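Local atomic coordinates of ChrR-like cupin domain-containing protein (Ralstonia eutropha JMP134, PDB entry 3EBR), a protein that is of unknown function but adopts a cupin fold of the ChrR-like family, and assembles from four copies of the chain. Residues A23-D28 against A129-K134; W19-P24 against L141-A146. All coordinates share one frame; numbering follows the deposited sequence.

Contact 1 of 2, residues A23-D28 against A129-K134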
loop_
_atom_site.group_PDB
_atom_site.type_symbol
_atom_site.label_atom_id
_atom_site.label_comp_id
_atom_site.label_asym_id
_atom_site.label_seq_id
_atom_site.Cartn_x
_atom_site.Cartn_y
_atom_site.Cartn_z
ATOM N N ALA A 23 -25.549 -8.732 -7.621
ATOM C CA ALA A 23 -26.050 -9.141 -8.928
ATOM C C ALA A 23 -24.920 -9.275 -9.941
ATOM O O ALA A 23 -23.955 -8.519 -9.865
ATOM C CB ALA A 23 -27.067 -8.135 -9.430
ATOM N N PRO A 24 -25.049 -10.186 -10.932
ATOM C CA PRO A 24 -26.144 -11.112 -11.236
ATOM C C PRO A 24 -25.998 -12.511 -10.597
ATOM O O PRO A 24 -26.749 -13.419 -10.963
ATOM C CB PRO A 24 -26.050 -11.200 -12.766
ATOM C CG PRO A 24 -24.575 -11.173 -13.029
ATOM C CD PRO A 24 -23.947 -10.365 -11.904
ATOM N N TYR A 25 -25.134 -12.660 -9.591
ATOM C CA TYR A 25 -24.866 -13.966 -8.979
ATOM C C TYR A 25 -25.808 -14.348 -7.860
ATOM O O TYR A 25 -26.254 -15.493 -7.821
ATOM C CB TYR A 25 -23.441 -14.011 -8.423
ATOM C CG TYR A 25 -22.389 -13.595 -9.423
ATOM C CD1 TYR A 25 -22.101 -14.392 -10.542
ATOM C CD2 TYR A 25 -21.656 -12.423 -9.236
ATOM C CE1 TYR A 25 -21.115 -14.006 -11.463
ATOM C CE2 TYR A 25 -20.682 -12.038 -10.140
ATOM C CZ TYR A 25 -20.412 -12.826 -11.251
ATOM O OH TYR A 25 -19.432 -12.415 -12.122
ATOM N N SER A 26 -26.081 -13.409 -6.952
ATOM C CA SER A 26 -26.948 -13.651 -5.793
ATOM C C SER A 26 -27.817 -12.454 -5.405
ATOM O O SER A 26 -27.399 -11.300 -5.489
ATOM C CB SER A 26 -26.095 -14.054 -4.587
ATOM O OG SER A 26 -26.882 -14.221 -3.416
ATOM N N ASN A 27 -29.022 -12.778 -4.955
ATOM C CA ASN A 27 -30.020 -11.836 -4.509
ATOM C C ASN A 27 -30.046 -11.770 -2.956
ATOM O O ASN A 27 -30.511 -10.778 -2.398
ATOM C CB ASN A 27 -31.356 -12.277 -5.110
ATOM C CG ASN A 27 -32.343 -11.149 -5.265
ATOM O OD1 ASN A 27 -32.484 -10.280 -4.407
ATOM N ND2 ASN A 27 -33.045 -11.165 -6.389
ATOM N N ASP A 28 -29.530 -12.802 -2.269
ATOM C CA ASP A 28 -29.473 -12.852 -0.798
ATOM C C ASP A 28 -28.252 -12.163 -0.218
ATOM O O ASP A 28 -28.348 -11.582 0.859
ATOM C CB ASP A 28 -29.493 -14.294 -0.291
ATOM C CG ASP A 28 -30.779 -15.006 -0.616
ATOM O OD1 ASP A 28 -31.484 -14.613 -1.573
ATOM O OD2 ASP A 28 -31.076 -15.984 0.095
ATOM N N ALA A 129 -15.392 -16.536 -12.632
ATOM C CA ALA A 129 -15.771 -15.134 -12.469
ATOM C C ALA A 129 -14.656 -14.352 -11.814
ATOM O O ALA A 129 -13.842 -14.924 -11.091
ATOM C CB ALA A 129 -17.027 -15.028 -11.626
ATOM N N VAL A 130 -14.625 -13.050 -12.094
ATOM C CA VAL A 130 -13.645 -12.130 -11.539
ATOM C C VAL A 130 -14.374 -10.902 -11.013
ATOM O O VAL A 130 -15.237 -10.374 -11.712
ATOM C CB VAL A 130 -12.613 -11.665 -12.568
ATOM C CG1 VAL A 130 -11.618 -10.722 -11.908
ATOM C CG2 VAL A 130 -11.887 -12.846 -13.162
ATOM N N GLU A 131 -14.072 -10.505 -9.777
ATOM C CA GLU A 131 -14.622 -9.298 -9.165
ATOM C C GLU A 131 -13.463 -8.381 -8.866
ATOM O O GLU A 131 -12.476 -8.807 -8.261
ATOM C CB GLU A 131 -15.434 -9.568 -7.902
ATOM C CG GLU A 131 -16.821 -10.094 -8.192
ATOM C CD GLU A 131 -17.675 -9.093 -8.926
ATOM O OE1 GLU A 131 -17.738 -7.935 -8.469
ATOM O OE2 GLU A 131 -18.272 -9.477 -9.960
ATOM N N ASN A 132 -13.608 -7.127 -9.292
ATOM C CA ASN A 132 -12.600 -6.114 -9.124
ATOM C C ASN A 132 -13.264 -4.765 -8.972
ATOM O O ASN A 132 -14.492 -4.704 -8.872
ATOM C CB ASN A 132 -11.630 -6.200 -10.315
ATOM C CG ASN A 132 -12.299 -6.049 -11.672
ATOM O OD1 ASN A 132 -13.405 -5.525 -11.819
ATOM N ND2 ASN A 132 -11.599 -6.514 -12.689
ATOM N N TRP A 133 -12.470 -3.698 -8.958
ATOM C CA TRP A 133 -13.013 -2.348 -8.837
ATOM C C TRP A 133 -13.949 -1.993 -10.008
ATOM O O TRP A 133 -14.891 -1.229 -9.807
ATOM C CB TRP A 133 -11.890 -1.286 -8.706
ATOM C CG TRP A 133 -11.141 -0.957 -9.948
ATOM C CD1 TRP A 133 -9.947 -1.468 -10.351
ATOM C CD2 TRP A 133 -11.540 -0.019 -10.952
ATOM N NE1 TRP A 133 -9.578 -0.911 -11.549
ATOM C CE2 TRP A 133 -10.538 -0.017 -11.944
ATOM C CE3 TRP A 133 -12.654 0.821 -11.111
ATOM C CZ2 TRP A 133 -10.616 0.789 -13.090
ATOM C CZ3 TRP A 133 -12.742 1.616 -12.254
ATOM C CH2 TRP A 133 -11.725 1.600 -13.226
ATOM N N LYS A 134 -13.647 -2.499 -11.218
ATOM C CA LYS A 134 -14.456 -2.237 -12.413
ATOM C C LYS A 134 -15.836 -2.876 -12.284
ATOM O O LYS A 134 -16.839 -2.207 -12.529
ATOM C CB LYS A 134 -13.764 -2.718 -13.698
ATOM C CG LYS A 134 -12.472 -1.998 -14.025
ATOM C CD LYS A 134 -11.858 -2.469 -15.333
ATOM C CE LYS A 134 -10.719 -1.541 -15.762
ATOM N NZ LYS A 134 -10.095 -1.975 -17.045
#
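Glu131 OE1 is gripped twice, by a salt bridge from Arg139 NH1 and a hydrogen bond with Thr135 OG1, while the other oxygen of the same carboxylate, OE2, meets the ring of Tyr25. The meeting is edge-on: Glu131 OE2 lies in the plane of the ring, 3.5 Å from Tyr25 CE2, with ring and carboxylate planes turned 83° apart. The bend of the glutamate chain at chi2 (-64°) curls its end toward the loop, whereas CB leaves the backbone in another direction. Tyr25 approaches from the opposite direction, and its hydroxyl runs on past the carboxylate to the methyl group of Ala129, with Tyr25 OH 3.6 Å from Ala129 CB and CZ slightly farther off.

The cupin fold is a beta barrel of two antiparallel sheets, and here a loop that leaves one sheet leans on strand 127-131, which flanks the other in this chain. Beyond Glu131 the strand gives way to helix 133-146, with Asn132 at its N-cap position; Thr135 OG1 bonds Asn132 N as well as the carboxylate, tying the helix start to the glutamate. On the loop side, the peptide bond before Pro24 is cis, and CD of that proline sits 4.0 Å above one face of the Tyr25 ring, offset toward the rim. A bound PEG molecule, probably from the crystallisation liquor, lies about 3 Å from the Tyr25 side chain.

Contact 2 of 2, residues W19-P24 against L141-A146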
loop_
_atom_site.group_PDB
_atom_site.type_symbol
_atom_site.label_atom_id
_atom_site.label_comp_id
_atom_site.label_asym_id
_atom_site.label_seq_id
_atom_site.Cartn_x
_atom_site.Cartn_y
_atom_site.Cartn_z
ATOM N N TRP A 19 -27.627 -0.315 0.070
ATOM C CA TRP A 19 -27.403 -1.742 0.220
ATOM C C TRP A 19 -27.924 -2.246 -1.098
ATOM O O TRP A 19 -28.973 -1.777 -1.544
ATOM C CB TRP A 19 -28.196 -2.417 1.335
ATOM C CG TRP A 19 -27.619 -2.356 2.684
ATOM C CD1 TRP A 19 -28.019 -1.580 3.723
ATOM C CD2 TRP A 19 -26.537 -3.159 3.167
ATOM N NE1 TRP A 19 -27.250 -1.846 4.835
ATOM C CE2 TRP A 19 -26.330 -2.814 4.521
ATOM C CE3 TRP A 19 -25.718 -4.143 2.581
ATOM C CZ2 TRP A 19 -25.317 -3.403 5.303
ATOM C CZ3 TRP A 19 -24.715 -4.736 3.356
ATOM C CH2 TRP A 19 -24.526 -4.363 4.708
HETATM N N MSE A 20 -27.228 -3.187 -1.716
HETATM C CA MSE A 20 -27.658 -3.721 -3.004
HETATM C C MSE A 20 -27.295 -5.192 -3.156
HETATM O O MSE A 20 -26.273 -5.614 -2.627
HETATM C CB MSE A 20 -27.037 -2.902 -4.131
HETATM C CG MSE A 20 -25.490 -2.864 -4.159
HETATM SE SE MSE A 20 -24.788 -1.746 -5.576
HETATM C CE MSE A 20 -25.575 -2.526 -6.800
ATOM N N PRO A 21 -28.111 -5.961 -3.901
ATOM C CA PRO A 21 -27.816 -7.379 -4.082
ATOM C C PRO A 21 -26.567 -7.555 -4.924
ATOM O O PRO A 21 -26.304 -6.732 -5.810
ATOM C CB PRO A 21 -29.043 -7.910 -4.821
ATOM C CG PRO A 21 -29.685 -6.736 -5.406
ATOM C CD PRO A 21 -29.327 -5.555 -4.629
ATOM N N PHE A 22 -25.827 -8.637 -4.674
ATOM C CA PHE A 22 -24.582 -8.923 -5.381
ATOM C C PHE A 22 -24.969 -9.561 -6.743
ATOM O O PHE A 22 -24.730 -10.747 -6.996
ATOM C CB PHE A 22 -23.667 -9.792 -4.490
ATOM C CG PHE A 22 -22.190 -9.638 -4.785
ATOM C CD1 PHE A 22 -21.596 -10.282 -5.861
ATOM C CD2 PHE A 22 -21.387 -8.852 -3.953
ATOM C CE1 PHE A 22 -20.227 -10.128 -6.121
ATOM C CE2 PHE A 22 -20.025 -8.701 -4.197
ATOM C CZ PHE A 22 -19.444 -9.338 -5.288
ATOM N N ALA A 23 -25.549 -8.732 -7.621
ATOM C CA ALA A 23 -26.050 -9.141 -8.928
ATOM C C ALA A 23 -24.920 -9.275 -9.941
ATOM O O ALA A 23 -23.955 -8.519 -9.865
ATOM C CB ALA A 23 -27.067 -8.135 -9.430
ATOM N N PRO A 24 -25.049 -10.186 -10.932
ATOM C CA PRO A 24 -26.144 -11.112 -11.236
ATOM C C PRO A 24 -25.998 -12.511 -10.597
ATOM O O PRO A 24 -26.749 -13.419 -10.963
ATOM C CB PRO A 24 -26.050 -11.200 -12.766
ATOM C CG PRO A 24 -24.575 -11.173 -13.029
ATOM C CD PRO A 24 -23.947 -10.365 -11.904
ATOM N N LEU A 141 -22.934 1.719 -10.164
ATOM C CA LEU A 141 -23.543 2.623 -11.157
ATOM C C LEU A 141 -24.798 2.025 -11.833
ATOM O O LEU A 141 -25.710 2.787 -12.147
ATOM C CB LEU A 141 -22.509 3.065 -12.208
ATOM C CG LEU A 141 -21.311 3.900 -11.726
ATOM C CD1 LEU A 141 -20.309 4.075 -12.854
ATOM C CD2 LEU A 141 -21.745 5.254 -11.176
ATOM N N ASN A 142 -24.840 0.705 -12.078
ATOM C CA ASN A 142 -26.034 0.043 -12.682
ATOM C C ASN A 142 -27.267 0.088 -11.758
ATOM O O ASN A 142 -28.379 0.289 -12.244
ATOM C CB ASN A 142 -25.771 -1.423 -13.119
ATOM C CG ASN A 142 -24.879 -1.553 -14.375
ATOM O OD1 ASN A 142 -24.799 -0.656 -15.218
ATOM N ND2 ASN A 142 -24.214 -2.700 -14.492
ATOM N N TYR A 143 -27.064 -0.122 -10.452
ATOM C CA TYR A 143 -28.152 -0.055 -9.452
ATOM C C TYR A 143 -28.656 1.367 -9.304
ATOM O O TYR A 143 -29.868 1.576 -9.202
ATOM C CB TYR A 143 -27.682 -0.586 -8.102
ATOM C CG TYR A 143 -28.653 -0.518 -6.929
ATOM C CD1 TYR A 143 -28.787 0.646 -6.158
ATOM C CD2 TYR A 143 -29.390 -1.636 -6.542
ATOM C CE1 TYR A 143 -29.673 0.708 -5.075
ATOM C CE2 TYR A 143 -30.276 -1.585 -5.453
ATOM C CZ TYR A 143 -30.412 -0.410 -4.729
ATOM O OH TYR A 143 -31.279 -0.359 -3.662
ATOM N N CYS A 144 -27.722 2.320 -9.217
ATOM C CA CYS A 144 -28.061 3.746 -9.114
ATOM C C CYS A 144 -28.881 4.217 -10.311
ATOM O O CYS A 144 -29.901 4.866 -10.112
ATOM C CB CYS A 144 -26.803 4.622 -8.959
ATOM S SG CYS A 144 -25.997 4.500 -7.340
ATOM N N LYS A 145 -28.430 3.879 -11.527
ATOM C CA LYS A 145 -29.135 4.248 -12.777
ATOM C C LYS A 145 -30.475 3.523 -12.922
ATOM O O LYS A 145 -31.392 4.085 -13.514
ATOM C CB LYS A 145 -28.274 3.982 -14.017
ATOM N N ALA A 146 -30.564 2.278 -12.431
ATOM C CA ALA A 146 -31.809 1.489 -12.445
ATOM C C ALA A 146 -32.873 2.175 -11.581
ATOM O O ALA A 146 -34.033 2.248 -11.983
ATOM C CB ALA A 146 -31.565 0.068 -11.965
#
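Swung away from its own backbone N, with chi1 at 177°, the ring of Tyr143 stands off helix 133-146 and lies against Met20, a selenomethionine in this crystal, whose CG is wedged between backbone N and carbonyl carbon (chi1 59°). The contact fastens the only long helix of the chain to strand 20-21, the outermost strand within this chain at one end of the larger antiparallel sheet of the cupin barrel. The two side chains run past one another in opposite directions, and CB of the methionine lies over one face of the ring. Met20 CB is 3.9 Å from the centroid of the Tyr143 ring in a CH-pi contact, 22° off the ring normal and displaced toward the CD2 and CE2 side. Farther along the side chain, Met20 SE makes an oblique Met-aromatic contact, 4.9 Å from the centroid of the Tyr143 ring.

Met20 also packs on Val31 and Tyr33 of the neighbouring strand 30-37, to which it is joined by backbone hydrogen bonding with Val31, and is buried. The tyrosine has further neighbours in Pro18 and Ile149, and its ring stacks with that of His147. Toward its outer end the Tyr143 ring passes the backbone just before Met20, and Tyr143 OH stands 3.4 Å from Trp19 O. The pyrrolidine of Pro21 crosses the aromatic side chain at about a right angle, its CD 4.2 Å from Tyr143 CE2.

How the contacts relate
The centres of contacts 1 and 2 are about 10 Å apart, and the two segments on the N-terminal side overlap at Ala23 and Pro24. Helix 133-146 serves both: its start follows the strand of contact 1, and its later turns carry contact 2. Between them stands Arg139, which besides holding Glu131 donates from NE to Ala23 O and makes a cation-pi contact with Phe22. Direct packing also bridges the two, with Glu131 OE1 3.9 Å from Phe22 CZ and Ser26 O 3.8 Å from Pro21 CB. The bound PEG lies by contact 1; the helix segments instead approach other subunits, Lys134 reaching Ser93 of the second and Leu141 packing on Phe4 of the third.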